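Local coordinates for protein uncharacterized N-acetyltransferase D2E76_00625 (Mycobacteroides abscessus, PDB 6YCA) that probably transfers acetyl groups from acetyl coenzyme A to amines of a still undefined substrate, yet is unable to modify aminoglycosides, at residues P329-V334 with R345-S350; T156-R161 with V277-P282; E36-V41 with G73-G78; G149-S154 with T308-V313. All coordinates share one frame; numbering follows the deposited sequence.

Overall arrangement
From the N terminus, contact 3 closes first, setting the helix 36-41 across strand 75-78 of segment 73-78 in the first acetyltransferase region. The long strand 149-160 then opens two further contacts in succession: 149-154 belongs to contact 4 and 156-161 to contact 2. Contact 2 closes at 277-282, inside the larger loop that contact 4 closes at 308-313, so it is nested there. The two meet where Pro282 packs on Ser154. Contact 4, near the centre of the chain, joins strands of both acetyltransferase regions. Contact 1 follows in series, a hairpin in the sterol carrier-like region, its centre about 20 Å from that of contact 4.

Contact 1 of 4, residues P329-V334 with R345-S350; sequences PVVIEV and RFSVSS
Four backbone hydrogen bonds lace Val330-Val334 to Arg345-Val348 as antiparallel strands. Val330 and Val348 exchange one pair, with Val330 N to Val348 O at 3.2 Å and the return bond from Val348 N to Val330 O at 3.0 Å; both donors lie in the carbonyl plane. Ile332 and Phe346 exchange the second, Ile332 N reaching Phe346 O at 2.9 Å, but here each donor sits above the plane of the carbonyl it meets. CA-H groups of Val331 and Arg345 add weaker contacts to the oxygens of this second pair.

The pairing makes a beta hairpin, whose strands 330-335 and 344-348 lie side by side in the sheet of the sterol carrier-like domain, with strand 362-365 on the far side of 330-335.

The charged pair lies on the face carrying Val331, Glu333, Arg345 and Ser347. The Glu333 and Arg345 chains, both extended, run alongside each other and point the same way. Their salt bridge is long, 3.8 Å from Glu333 OE1 to Arg345 NE, and the carboxylate and guanidinium planes are turned 50° apart; Arg345 NH1 is also held by the carbonyl of His358.

Apolar packing dominates the other face. Ile332 CD1 meets Val348 CG2 obliquely at 4.0 Å, and Val334 CG2 comes to the edge of the Phe346 ring, 3.8 Å from Phe346 CD2. Helix 315-321 packs on Phe346 and Val348, while helix 395-403 packs on Val330, Ile332 and Val348. Beyond the paired residues, Pro329 CG rests 3.7 Å from Ser349 CB, whose hydroxyl bonds to the carbonyl of Lys352.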
loop_
_atom_site.group_PDB
_atom_site.type_symbol
_atom_site.label_atom_id
_atom_site.label_comp_id
_atom_site.label_asym_id
_atom_site.label_seq_id
_atom_site.Cartn_x
_atom_site.Cartn_y
_atom_site.Cartn_z
ATOM N N PRO A 329 -53.028 3.926 -19.530
ATOM C CA PRO A 329 -52.941 3.393 -18.167
ATOM C C PRO A 329 -52.395 1.972 -18.134
ATOM O O PRO A 329 -52.593 1.176 -19.054
ATOM C CB PRO A 329 -54.394 3.436 -17.675
ATOM C CG PRO A 329 -55.067 4.438 -18.546
ATOM C CD PRO A 329 -54.400 4.327 -19.881
ATOM N N VAL A 330 -51.687 1.669 -17.052
ATOM C CA VAL A 330 -51.173 0.337 -16.772
ATOM C C VAL A 330 -51.704 -0.092 -15.411
ATOM O O VAL A 330 -51.767 0.717 -14.478
ATOM C CB VAL A 330 -49.630 0.348 -16.774
ATOM C CG1 VAL A 330 -49.079 -0.988 -16.315
ATOM C CG2 VAL A 330 -49.110 0.701 -18.154
ATOM N N VAL A 331 -52.095 -1.359 -15.296
ATOM C CA VAL A 331 -52.621 -1.906 -14.051
ATOM C C VAL A 331 -51.515 -2.700 -13.370
ATOM O O VAL A 331 -50.973 -3.649 -13.950
ATOM C CB VAL A 331 -53.864 -2.773 -14.291
ATOM C CG1 VAL A 331 -54.378 -3.320 -12.965
ATOM C CG2 VAL A 331 -54.939 -1.965 -14.999
ATOM N N ILE A 332 -51.173 -2.305 -12.147
ATOM C CA ILE A 332 -50.100 -2.924 -11.374
ATOM C C ILE A 332 -50.714 -3.651 -10.186
ATOM O O ILE A 332 -51.415 -3.039 -9.372
ATOM C CB ILE A 332 -49.074 -1.881 -10.904
ATOM C CG1 ILE A 332 -48.528 -1.099 -12.097
ATOM C CG2 ILE A 332 -47.957 -2.551 -10.139
ATOM C CD1 ILE A 332 -47.568 0.003 -11.714
ATOM N N GLU A 333 -50.451 -4.950 -10.080
ATOM C CA GLU A 333 -50.861 -5.718 -8.911
ATOM C C GLU A 333 -49.707 -5.728 -7.913
ATOM O O GLU A 333 -48.620 -6.235 -8.213
ATOM C CB GLU A 333 -51.262 -7.142 -9.298
ATOM C CG GLU A 333 -51.804 -7.970 -8.131
ATOM C CD GLU A 333 -52.236 -9.370 -8.538
ATOM O OE1 GLU A 333 -52.324 -9.645 -9.751
ATOM O OE2 GLU A 333 -52.484 -10.204 -7.643
ATOM N N VAL A 334 -49.948 -5.170 -6.729
ATOM C CA VAL A 334 -48.923 -4.996 -5.707
ATOM C C VAL A 334 -49.167 -6.004 -4.593
ATOM O O VAL A 334 -50.309 -6.185 -4.149
ATOM C CB VAL A 334 -48.934 -3.560 -5.159
ATOM C CG1 VAL A 334 -47.812 -3.365 -4.148
ATOM C CG2 VAL A 334 -48.828 -2.563 -6.305
ATOM N N ARG A 345 -54.879 -4.019 -6.859
ATOM C CA ARG A 345 -54.496 -3.655 -8.216
ATOM C C ARG A 345 -54.793 -2.178 -8.429
ATOM O O ARG A 345 -55.894 -1.715 -8.115
ATOM C CB ARG A 345 -55.268 -4.484 -9.242
ATOM C CG ARG A 345 -54.978 -5.973 -9.202
ATOM C CD ARG A 345 -55.932 -6.730 -10.110
ATOM N NE ARG A 345 -55.780 -8.176 -9.977
ATOM C CZ ARG A 345 -56.515 -9.065 -10.635
ATOM N NH1 ARG A 345 -57.457 -8.657 -11.474
ATOM N NH2 ARG A 345 -56.310 -10.362 -10.450
ATOM N N PHE A 346 -53.819 -1.444 -8.963
ATOM C CA PHE A 346 -53.948 -0.007 -9.166
ATOM C C PHE A 346 -53.743 0.326 -10.634
ATOM O O PHE A 346 -52.724 -0.048 -11.223
ATOM C CB PHE A 346 -52.919 0.766 -8.338
ATOM C CG PHE A 346 -52.945 0.439 -6.879
ATOM C CD1 PHE A 346 -53.873 1.032 -6.044
ATOM C CD2 PHE A 346 -52.042 -0.462 -6.341
ATOM C CE1 PHE A 346 -53.898 0.734 -4.697
ATOM C CE2 PHE A 346 -52.063 -0.764 -4.993
ATOM C CZ PHE A 346 -52.990 -0.166 -4.169
ATOM N N SER A 347 -54.705 1.035 -11.216
ATOM C CA SER A 347 -54.571 1.575 -12.562
ATOM C C SER A 347 -53.931 2.952 -12.444
ATOM O O SER A 347 -54.549 3.887 -11.927
ATOM C CB SER A 347 -55.941 1.673 -13.226
ATOM O OG SER A 347 -55.865 2.381 -14.451
ATOM N N VAL A 348 -52.693 3.079 -12.911
ATOM C CA VAL A 348 -51.935 4.319 -12.810
ATOM C C VAL A 348 -51.868 4.966 -14.188
ATOM O O VAL A 348 -51.540 4.306 -15.181
ATOM C CB VAL A 348 -50.536 4.103 -12.205
ATOM C CG1 VAL A 348 -50.662 3.691 -10.752
ATOM C CG2 VAL A 348 -49.764 3.056 -12.981
ATOM N N SER A 349 -52.200 6.251 -14.248
ATOM C CA SER A 349 -52.115 7.015 -15.481
ATOM C C SER A 349 -51.927 8.478 -15.116
ATOM O O SER A 349 -52.115 8.881 -13.965
ATOM C CB SER A 349 -53.362 6.828 -16.347
ATOM O OG SER A 349 -54.498 7.401 -15.725
ATOM N N SER A 350 -51.550 9.275 -16.117
ATOM C CA SER A 350 -51.346 10.702 -15.891
ATOM C C SER A 350 -52.619 11.419 -15.441
ATOM O O SER A 350 -52.527 12.510 -14.868
ATOM C CB SER A 350 -50.764 11.348 -17.154
ATOM O OG SER A 350 -50.494 12.723 -16.959
#

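Contact 2 of 4, residues T156-R161 with V277-P282; sequences TYRIQR and VIELGP
Tyr157 N binds Leu280 O at 2.9 Å, and Leu280 N returns to Tyr157 O; two residues on, Ile159 N binds Ile278 O at 2.8 Å and Ile278 N answers to Ile159 O. These bonds hold Thr156-Gln160 against Val277-Gly281 in antiparallel pairing, every donor lying in the plane of the carbonyl it meets. Between the hydrogen-bonded pairs sits the non-hydrogen-bonded pair Arg158-Glu279. Its charged ends stay apart, Arg158 NE and Glu279 OE1 being 5.9 Å from one another. Arg158, bent at its third torsion (60°), instead brings the edge of its guanidinium to Val277 CG1. Glu279 OE2 comes to the Thr156 CG2 methyl.

On the opposite face Ile159 CD1 packs obliquely on Leu280 CD2 at 3.7 Å, and the aliphatic part of Arg161 lies against Ile278 CD1, with Arg161 CG 4.0 Å away. The Arg161 guanidinium is held by the carbonyls of Val275 and Leu270, and helix 259-270 packs over Ile159 and Ile278. The pairing places strand 149-160 beside strand 277-284 of the second acetyltransferase region. With no salt bridge across it, cohesion here rests on backbone bonding and the aliphatic layer.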
loop_
_atom_site.group_PDB
_atom_site.type_symbol
_atom_site.label_atom_id
_atom_site.label_comp_id
_atom_site.label_asym_id
_atom_site.label_seq_id
_atom_site.Cartn_x
_atom_site.Cartn_y
_atom_site.Cartn_z
ATOM N N THR A 156 -19.585 9.159 -5.323
ATOM C CA THR A 156 -18.462 9.949 -4.844
ATOM C C THR A 156 -17.510 10.217 -5.998
ATOM O O THR A 156 -17.045 9.280 -6.654
ATOM C CB THR A 156 -17.708 9.193 -3.761
ATOM O OG1 THR A 156 -18.631 8.781 -2.753
ATOM C CG2 THR A 156 -16.653 10.096 -3.136
ATOM N N TYR A 157 -17.208 11.487 -6.230
ATOM C CA TYR A 157 -16.356 11.896 -7.333
ATOM C C TYR A 157 -15.034 12.454 -6.817
ATOM O O TYR A 157 -15.003 13.182 -5.820
ATOM C CB TYR A 157 -17.058 12.966 -8.167
ATOM C CG TYR A 157 -18.379 12.503 -8.726
ATOM C CD1 TYR A 157 -19.538 12.591 -7.969
ATOM C CD2 TYR A 157 -18.469 11.975 -10.004
ATOM C CE1 TYR A 157 -20.752 12.168 -8.469
ATOM C CE2 TYR A 157 -19.680 11.553 -10.515
ATOM C CZ TYR A 157 -20.820 11.654 -9.743
ATOM O OH TYR A 157 -22.030 11.235 -10.240
ATOM N N ARG A 158 -13.947 12.100 -7.500
ATOM C CA ARG A 158 -12.641 12.721 -7.315
ATOM C C ARG A 158 -12.282 13.444 -8.604
ATOM O O ARG A 158 -12.197 12.820 -9.668
ATOM C CB ARG A 158 -11.541 11.707 -7.005
ATOM C CG ARG A 158 -11.447 11.164 -5.597
ATOM C CD ARG A 158 -10.217 10.262 -5.563
ATOM N NE ARG A 158 -9.001 11.006 -5.897
ATOM C CZ ARG A 158 -7.845 10.446 -6.262
ATOM N NH1 ARG A 158 -7.737 9.123 -6.356
ATOM N NH2 ARG A 158 -6.795 11.208 -6.553
ATOM N N ILE A 159 -12.095 14.756 -8.508
ATOM C CA ILE A 159 -11.753 15.597 -9.646
ATOM C C ILE A 159 -10.294 16.002 -9.507
ATOM O O ILE A 159 -9.889 16.526 -8.463
ATOM C CB ILE A 159 -12.650 16.843 -9.698
ATOM C CG1 ILE A 159 -14.124 16.436 -9.780
ATOM C CG2 ILE A 159 -12.258 17.717 -10.877
ATOM C CD1 ILE A 159 -15.080 17.613 -9.784
ATOM N N GLN A 160 -9.503 15.750 -10.545
ATOM C CA GLN A 160 -8.131 16.248 -10.599
ATOM C C GLN A 160 -8.199 17.657 -11.180
ATOM O O GLN A 160 -8.357 17.835 -12.390
ATOM C CB GLN A 160 -7.236 15.320 -11.415
ATOM C CG GLN A 160 -5.828 15.169 -10.839
ATOM C CD GLN A 160 -4.809 14.700 -11.868
ATOM O OE1 GLN A 160 -3.801 15.371 -12.112
ATOM N NE2 GLN A 160 -5.062 13.539 -12.471
ATOM N N ARG A 161 -8.102 18.665 -10.304
ATOM C CA ARG A 161 -8.441 20.037 -10.686
ATOM C C ARG A 161 -7.600 20.556 -11.846
ATOM O O ARG A 161 -8.097 21.345 -12.656
ATOM C CB ARG A 161 -8.336 20.977 -9.484
ATOM C CG ARG A 161 -8.911 22.362 -9.732
ATOM C CD ARG A 161 -8.620 23.287 -8.570
ATOM N NE ARG A 161 -7.197 23.600 -8.468
ATOM C CZ ARG A 161 -6.594 24.587 -9.122
ATOM N NH1 ARG A 161 -7.289 25.374 -9.932
ATOM N NH2 ARG A 161 -5.293 24.792 -8.959
ATOM N N VAL A 277 -6.957 18.117 -5.608
ATOM C CA VAL A 277 -8.002 17.112 -5.756
ATOM C C VAL A 277 -9.272 17.630 -5.100
ATOM O O VAL A 277 -9.236 18.114 -3.965
ATOM C CB VAL A 277 -7.583 15.781 -5.105
ATOM C CG1 VAL A 277 -8.698 14.761 -5.213
ATOM C CG2 VAL A 277 -6.308 15.264 -5.734
ATOM N N ILE A 278 -10.393 17.517 -5.802
ATOM C CA ILE A 278 -11.695 17.903 -5.270
ATOM C C ILE A 278 -12.521 16.634 -5.124
ATOM O O ILE A 278 -12.762 15.927 -6.109
ATOM C CB ILE A 278 -12.401 18.915 -6.189
ATOM C CG1 ILE A 278 -11.463 20.079 -6.523
ATOM C CG2 ILE A 278 -13.675 19.428 -5.539
ATOM C CD1 ILE A 278 -12.012 21.016 -7.585
ATOM N N GLU A 279 -12.962 16.340 -3.905
ATOM C CA GLU A 279 -13.784 15.163 -3.654
ATOM C C GLU A 279 -15.192 15.601 -3.278
ATOM O O GLU A 279 -15.385 16.306 -2.283
ATOM C CB GLU A 279 -13.178 14.229 -2.605
ATOM C CG GLU A 279 -13.926 12.894 -2.524
ATOM C CD GLU A 279 -13.157 11.814 -1.775
ATOM O OE1 GLU A 279 -12.184 12.152 -1.063
ATOM O OE2 GLU A 279 -13.526 10.620 -1.912
ATOM N N LEU A 280 -16.161 15.192 -4.088
ATOM C CA LEU A 280 -17.570 15.484 -3.872
ATOM C C LEU A 280 -18.233 14.198 -3.412
ATOM O O LEU A 280 -18.016 13.143 -4.013
ATOM C CB LEU A 280 -18.236 15.906 -5.183
ATOM C CG LEU A 280 -17.944 17.198 -5.953
ATOM C CD1 LEU A 280 -18.349 18.433 -5.165
ATOM C CD2 LEU A 280 -16.492 17.281 -6.408
ATOM N N GLY A 281 -19.011 14.272 -2.338
ATOM C CA GLY A 281 -19.733 13.115 -1.866
ATOM C C GLY A 281 -20.515 13.379 -0.597
ATOM O O GLY A 281 -20.041 14.055 0.323
ATOM N N PRO A 282 -21.740 12.835 -0.514
ATOM C CA PRO A 282 -22.415 12.096 -1.584
ATOM C C PRO A 282 -23.042 13.027 -2.616
ATOM O O PRO A 282 -23.481 14.116 -2.253
ATOM C CB PRO A 282 -23.518 11.353 -0.833
ATOM C CG PRO A 282 -23.852 12.249 0.280
ATOM C CD PRO A 282 -22.550 12.858 0.716
#

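Contact 3 of 4, residues E36-V41 with G73-G78; sequences ERAFTV and GELIGG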
loop_
_atom_site.group_PDB
_atom_site.type_symbol
_atom_site.label_atom_id
_atom_site.label_comp_id
_atom_site.label_asym_id
_atom_site.label_seq_id
_atom_site.Cartn_x
_atom_site.Cartn_y
_atom_site.Cartn_z
ATOM N N GLU A 36 -33.486 8.718 27.172
ATOM C CA GLU A 36 -32.039 8.626 27.352
ATOM C C GLU A 36 -31.568 7.178 27.287
ATOM O O GLU A 36 -30.493 6.891 26.747
ATOM C CB GLU A 36 -31.605 9.282 28.663
ATOM C CG GLU A 36 -31.729 10.798 28.674
ATOM C CD GLU A 36 -31.358 11.401 30.018
ATOM O OE1 GLU A 36 -31.112 10.628 30.968
ATOM O OE2 GLU A 36 -31.317 12.647 30.127
ATOM N N ARG A 37 -32.369 6.251 27.817
ATOM C CA ARG A 37 -31.993 4.844 27.765
ATOM C C ARG A 37 -32.063 4.300 26.344
ATOM O O ARG A 37 -31.194 3.524 25.930
ATOM C CB ARG A 37 -32.903 4.037 28.689
ATOM C CG ARG A 37 -32.558 2.560 28.755
ATOM C CD ARG A 37 -31.259 2.311 29.490
ATOM N NE ARG A 37 -31.361 2.632 30.909
ATOM C CZ ARG A 37 -30.328 2.630 31.746
ATOM N NH1 ARG A 37 -29.118 2.318 31.298
ATOM N NH2 ARG A 37 -30.504 2.936 33.025
ATOM N N ALA A 38 -33.076 4.708 25.580
ATOM C CA ALA A 38 -33.167 4.277 24.191
ATOM C C ALA A 38 -31.984 4.762 23.362
ATOM O O ALA A 38 -31.543 4.063 22.442
ATOM C CB ALA A 38 -34.480 4.760 23.585
ATOM N N PHE A 39 -31.451 5.945 23.674
ATOM C CA PHE A 39 -30.272 6.430 22.966
ATOM C C PHE A 39 -29.053 5.565 23.263
ATOM O O PHE A 39 -28.294 5.217 22.351
ATOM C CB PHE A 39 -30.002 7.889 23.333
ATOM C CG PHE A 39 -30.326 8.864 22.234
ATOM C CD1 PHE A 39 -30.818 8.425 21.018
ATOM C CD2 PHE A 39 -30.129 10.224 22.420
ATOM C CE1 PHE A 39 -31.117 9.325 20.008
ATOM C CE2 PHE A 39 -30.424 11.130 21.415
ATOM C CZ PHE A 39 -30.919 10.680 20.207
ATOM N N THR A 40 -28.851 5.209 24.532
ATOM C CA THR A 40 -27.740 4.331 24.884
ATOM C C THR A 40 -27.918 2.941 24.285
ATOM O O THR A 40 -26.932 2.296 23.909
ATOM C CB THR A 40 -27.593 4.257 26.402
ATOM O OG1 THR A 40 -28.814 3.770 26.973
ATOM C CG2 THR A 40 -27.287 5.635 26.974
ATOM N N VAL A 41 -29.164 2.466 24.195
ATOM C CA VAL A 41 -29.433 1.166 23.590
ATOM C C VAL A 41 -29.121 1.192 22.101
ATOM O O VAL A 41 -28.506 0.261 21.566
ATOM C CB VAL A 41 -30.888 0.750 23.876
ATOM C CG1 VAL A 41 -31.354 -0.316 22.908
ATOM C CG2 VAL A 41 -31.020 0.249 25.302
ATOM N N GLY A 73 -39.876 -5.607 31.873
ATOM C CA GLY A 73 -39.817 -4.199 32.267
ATOM C C GLY A 73 -38.472 -3.534 32.063
ATOM O O GLY A 73 -38.033 -2.747 32.911
ATOM N N GLU A 74 -37.810 -3.820 30.945
ATOM C CA GLU A 74 -36.466 -3.314 30.693
ATOM C C GLU A 74 -36.340 -2.963 29.221
ATOM O O GLU A 74 -36.595 -3.808 28.358
ATOM C CB GLU A 74 -35.413 -4.370 31.057
ATOM C CG GLU A 74 -33.986 -3.982 30.697
ATOM C CD GLU A 74 -33.035 -5.166 30.727
ATOM O OE1 GLU A 74 -33.515 -6.309 30.882
ATOM O OE2 GLU A 74 -31.809 -4.955 30.591
ATOM N N LEU A 75 -35.938 -1.726 28.935
ATOM C CA LEU A 75 -35.829 -1.279 27.553
ATOM C C LEU A 75 -34.594 -1.902 26.916
ATOM O O LEU A 75 -33.466 -1.665 27.363
ATOM C CB LEU A 75 -35.735 0.242 27.513
ATOM C CG LEU A 75 -35.618 0.869 26.126
ATOM C CD1 LEU A 75 -36.841 0.521 25.309
ATOM C CD2 LEU A 75 -35.469 2.369 26.238
ATOM N N ILE A 76 -34.805 -2.694 25.860
ATOM C CA ILE A 76 -33.735 -3.451 25.230
ATOM C C ILE A 76 -33.637 -3.239 23.726
ATOM O O ILE A 76 -32.806 -3.875 23.075
ATOM C CB ILE A 76 -33.794 -4.956 25.577
ATOM C CG1 ILE A 76 -35.211 -5.500 25.398
ATOM C CG2 ILE A 76 -33.321 -5.184 27.005
ATOM C CD1 ILE A 76 -35.563 -5.879 23.985
ATOM N N GLY A 77 -34.463 -2.370 23.153
ATOM C CA GLY A 77 -34.415 -2.078 21.730
ATOM C C GLY A 77 -35.386 -0.962 21.418
ATOM O O GLY A 77 -36.195 -0.565 22.262
ATOM N N GLY A 78 -35.297 -0.450 20.195
ATOM C CA GLY A 78 -36.180 0.644 19.834
ATOM C C GLY A 78 -36.075 1.021 18.375
ATOM O O GLY A 78 -35.212 0.533 17.638
#
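Leu75 contributes most of the contact that strand 75-78 makes with helix 36-41, and its CD2 methyl does most of the touching. With CG anti to the backbone N (chi1 -180°), the branch reaches the helix and sets CD2 3.4 Å from Ala38 N and 3.7 Å from Ala38 CB. The Arg37 and Leu75 side chains slide past each other in opposite directions, and Arg37 CG also lies 3.9 Å from Leu75 CD2. One turn on, Val41 rests both methyls on the strand backbone: Val41 CG1 is 3.7 Å from Gly77 CA, and Val41 CG2 an equal 3.7 Å from Leu75 O. No hydrogen bond crosses between the segments.

Behind this apolar layer the helix keeps its own bonding. Arg37 O accepts both Val41 N at 2.9 Å and the Thr40 hydroxyl. On the strand, Ile76 and Gly77 both face Ala69, a classic beta bulge, and Gly77 offers Val41 bare backbone.

The helix crosses the strand at 71°, as the first helix of an acetyltransferase (GNAT) fold lies on its sheet. Strand 67-70 flanks 75-87 on one side and strand 93-104 on the other, while Leu29 and Tyr66 pack on Ala38 and Leu105 on Val41.

Contact 4 of 4, residues G149-S154 with T308-V313; sequences GIATSS and TWLRLV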
loop_
_atom_site.group_PDB
_atom_site.type_symbol
_atom_site.label_atom_id
_atom_site.label_comp_id
_atom_site.label_asym_id
_atom_site.label_seq_id
_atom_site.Cartn_x
_atom_site.Cartn_y
_atom_site.Cartn_z
ATOM N N GLY A 149 -37.339 -0.840 -0.168
ATOM C CA GLY A 149 -36.566 -1.040 -1.376
ATOM C C GLY A 149 -35.583 0.095 -1.569
ATOM O O GLY A 149 -35.813 1.222 -1.133
ATOM N N ILE A 150 -34.457 -0.227 -2.200
ATOM C CA ILE A 150 -33.440 0.786 -2.475
ATOM C C ILE A 150 -33.962 1.702 -3.577
ATOM O O ILE A 150 -34.061 1.293 -4.737
ATOM C CB ILE A 150 -32.102 0.156 -2.863
ATOM C CG1 ILE A 150 -31.597 -0.754 -1.743
ATOM C CG2 ILE A 150 -31.093 1.245 -3.148
ATOM C CD1 ILE A 150 -30.295 -1.453 -2.070
ATOM N N ALA A 151 -34.289 2.945 -3.225
ATOM C CA ALA A 151 -34.919 3.861 -4.169
ATOM C C ALA A 151 -33.970 4.893 -4.761
ATOM O O ALA A 151 -34.202 5.346 -5.888
ATOM C CB ALA A 151 -36.096 4.588 -3.510
ATOM N N THR A 152 -32.922 5.291 -4.038
ATOM C CA THR A 152 -31.922 6.206 -4.572
ATOM C C THR A 152 -30.537 5.706 -4.205
ATOM O O THR A 152 -30.355 5.019 -3.197
ATOM C CB THR A 152 -32.049 7.636 -4.015
ATOM O OG1 THR A 152 -31.457 7.698 -2.709
ATOM C CG2 THR A 152 -33.508 8.079 -3.949
ATOM N N SER A 153 -29.555 6.090 -5.017
ATOM C CA SER A 153 -28.158 5.803 -4.740
ATOM C C SER A 153 -27.361 7.093 -4.863
ATOM O O SER A 153 -27.793 8.059 -5.500
ATOM C CB SER A 153 -27.585 4.748 -5.697
ATOM O OG SER A 153 -28.263 3.509 -5.568
ATOM N N SER A 154 -26.192 7.098 -4.232
ATOM C CA SER A 154 -25.301 8.247 -4.226
ATOM C C SER A 154 -23.924 7.836 -4.731
ATOM O O SER A 154 -23.532 6.666 -4.655
ATOM C CB SER A 154 -25.195 8.844 -2.818
ATOM O OG SER A 154 -24.475 7.984 -1.952
ATOM N N THR A 308 -31.259 5.711 -0.329
ATOM C CA THR A 308 -32.603 5.724 0.228
ATOM C C THR A 308 -33.181 4.316 0.211
ATOM O O THR A 308 -33.340 3.714 -0.859
ATOM C CB THR A 308 -33.510 6.653 -0.577
ATOM O OG1 THR A 308 -32.932 7.961 -0.655
ATOM C CG2 THR A 308 -34.874 6.748 0.083
ATOM N N TRP A 309 -33.496 3.791 1.389
ATOM C CA TRP A 309 -34.300 2.581 1.516
ATOM C C TRP A 309 -35.734 3.054 1.736
ATOM O O TRP A 309 -36.096 3.492 2.830
ATOM C CB TRP A 309 -33.803 1.701 2.659
ATOM C CG TRP A 309 -32.505 1.020 2.361
ATOM C CD1 TRP A 309 -31.270 1.586 2.355
ATOM C CD2 TRP A 309 -32.318 -0.355 1.995
ATOM N NE1 TRP A 309 -30.321 0.650 2.025
ATOM C CE2 TRP A 309 -30.941 -0.549 1.797
ATOM C CE3 TRP A 309 -33.184 -1.438 1.821
ATOM C CZ2 TRP A 309 -30.404 -1.781 1.437
ATOM C CZ3 TRP A 309 -32.649 -2.662 1.462
ATOM C CH2 TRP A 309 -31.274 -2.821 1.275
ATOM N N LEU A 310 -36.536 2.993 0.678
ATOM C CA LEU A 310 -37.879 3.555 0.668
ATOM C C LEU A 310 -38.910 2.470 0.941
ATOM O O LEU A 310 -38.819 1.362 0.404
ATOM C CB LEU A 310 -38.168 4.215 -0.682
ATOM C CG LEU A 310 -39.539 4.863 -0.844
ATOM C CD1 LEU A 310 -39.743 5.933 0.206
ATOM C CD2 LEU A 310 -39.677 5.450 -2.231
ATOM N N ARG A 311 -39.884 2.792 1.790
ATOM C CA ARG A 311 -40.986 1.893 2.127
ATOM C C ARG A 311 -42.295 2.626 1.871
ATOM O O ARG A 311 -42.592 3.619 2.541
ATOM C CB ARG A 311 -40.885 1.456 3.586
ATOM C CG ARG A 311 -42.131 0.830 4.156
ATOM C CD ARG A 311 -42.375 -0.580 3.649
ATOM N NE ARG A 311 -43.790 -0.773 3.343
ATOM C CZ ARG A 311 -44.444 -1.923 3.468
ATOM N NH1 ARG A 311 -43.822 -3.005 3.911
ATOM N NH2 ARG A 311 -45.729 -1.985 3.158
ATOM N N LEU A 312 -43.072 2.146 0.901
ATOM C CA LEU A 312 -44.370 2.737 0.582
ATOM C C LEU A 312 -45.392 2.297 1.627
ATOM O O LEU A 312 -45.748 1.114 1.701
ATOM C CB LEU A 312 -44.801 2.326 -0.822
ATOM C CG LEU A 312 -43.871 2.745 -1.964
ATOM C CD1 LEU A 312 -44.377 2.231 -3.297
ATOM C CD2 LEU A 312 -43.719 4.253 -2.008
ATOM N N VAL A 313 -45.872 3.251 2.428
ATOM C CA VAL A 313 -46.831 2.946 3.486
ATOM C C VAL A 313 -48.259 2.934 2.949
ATOM O O VAL A 313 -49.042 2.027 3.256
ATOM C CB VAL A 313 -46.659 3.925 4.663
ATOM C CG1 VAL A 313 -47.612 3.577 5.797
ATOM C CG2 VAL A 313 -45.214 3.921 5.151
#
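Ile150 lays its side chain flat along the indole of Trp309, the two pointing the same way from a non-hydrogen-bonded antiparallel pair. Ile150 CG1 and Trp309 CG are each anti to their carbonyl carbon (chi1 -59° and -72°). This sets Ile150 CG1 over one ring face, and the extended second torsion carries Ile150 CD1 on to Trp309 CZ2. The CH-pi contact brings Ile150 CG1 to 3.5 Å from the centroid of the six-membered ring of Trp309. The indole NE1 is held by Asp306.

Thr152 adopts the crowded position, OG1 between backbone N and carbonyl carbon (chi1 80°), which turns its hydroxyl to the other strand. Thr308 OG1, set beside its own backbone N, donates to Thr152 OG1 at 2.5 Å. Thr308 N is shared between Thr152 OG1 and Thr152 O through two bent bonds, and Glu307 is a further partner of the Thr152 hydroxyl. Ala151 CB packs on Leu310 CB at 3.5 Å.

The backbone carries three stronger bonds. Gly149 and Leu310 exchange two, N to O in each direction, and Ala151 N meets Thr308 O at 2.7 Å, nearly along the C=O axis. Ala151 and Thr152 both face Thr308, a classic beta bulge. Strand 299-312 is thereby inserted between 132-135 and 149-160, joining the two acetyltransferase regions, and Ile150 also touches Pro296 of the third subunit. The chemistry is thus divided: the buried threonine hydroxyls bond to each other, and that of Thr152 also to Glu307, while the indole face is met by aliphatic carbon.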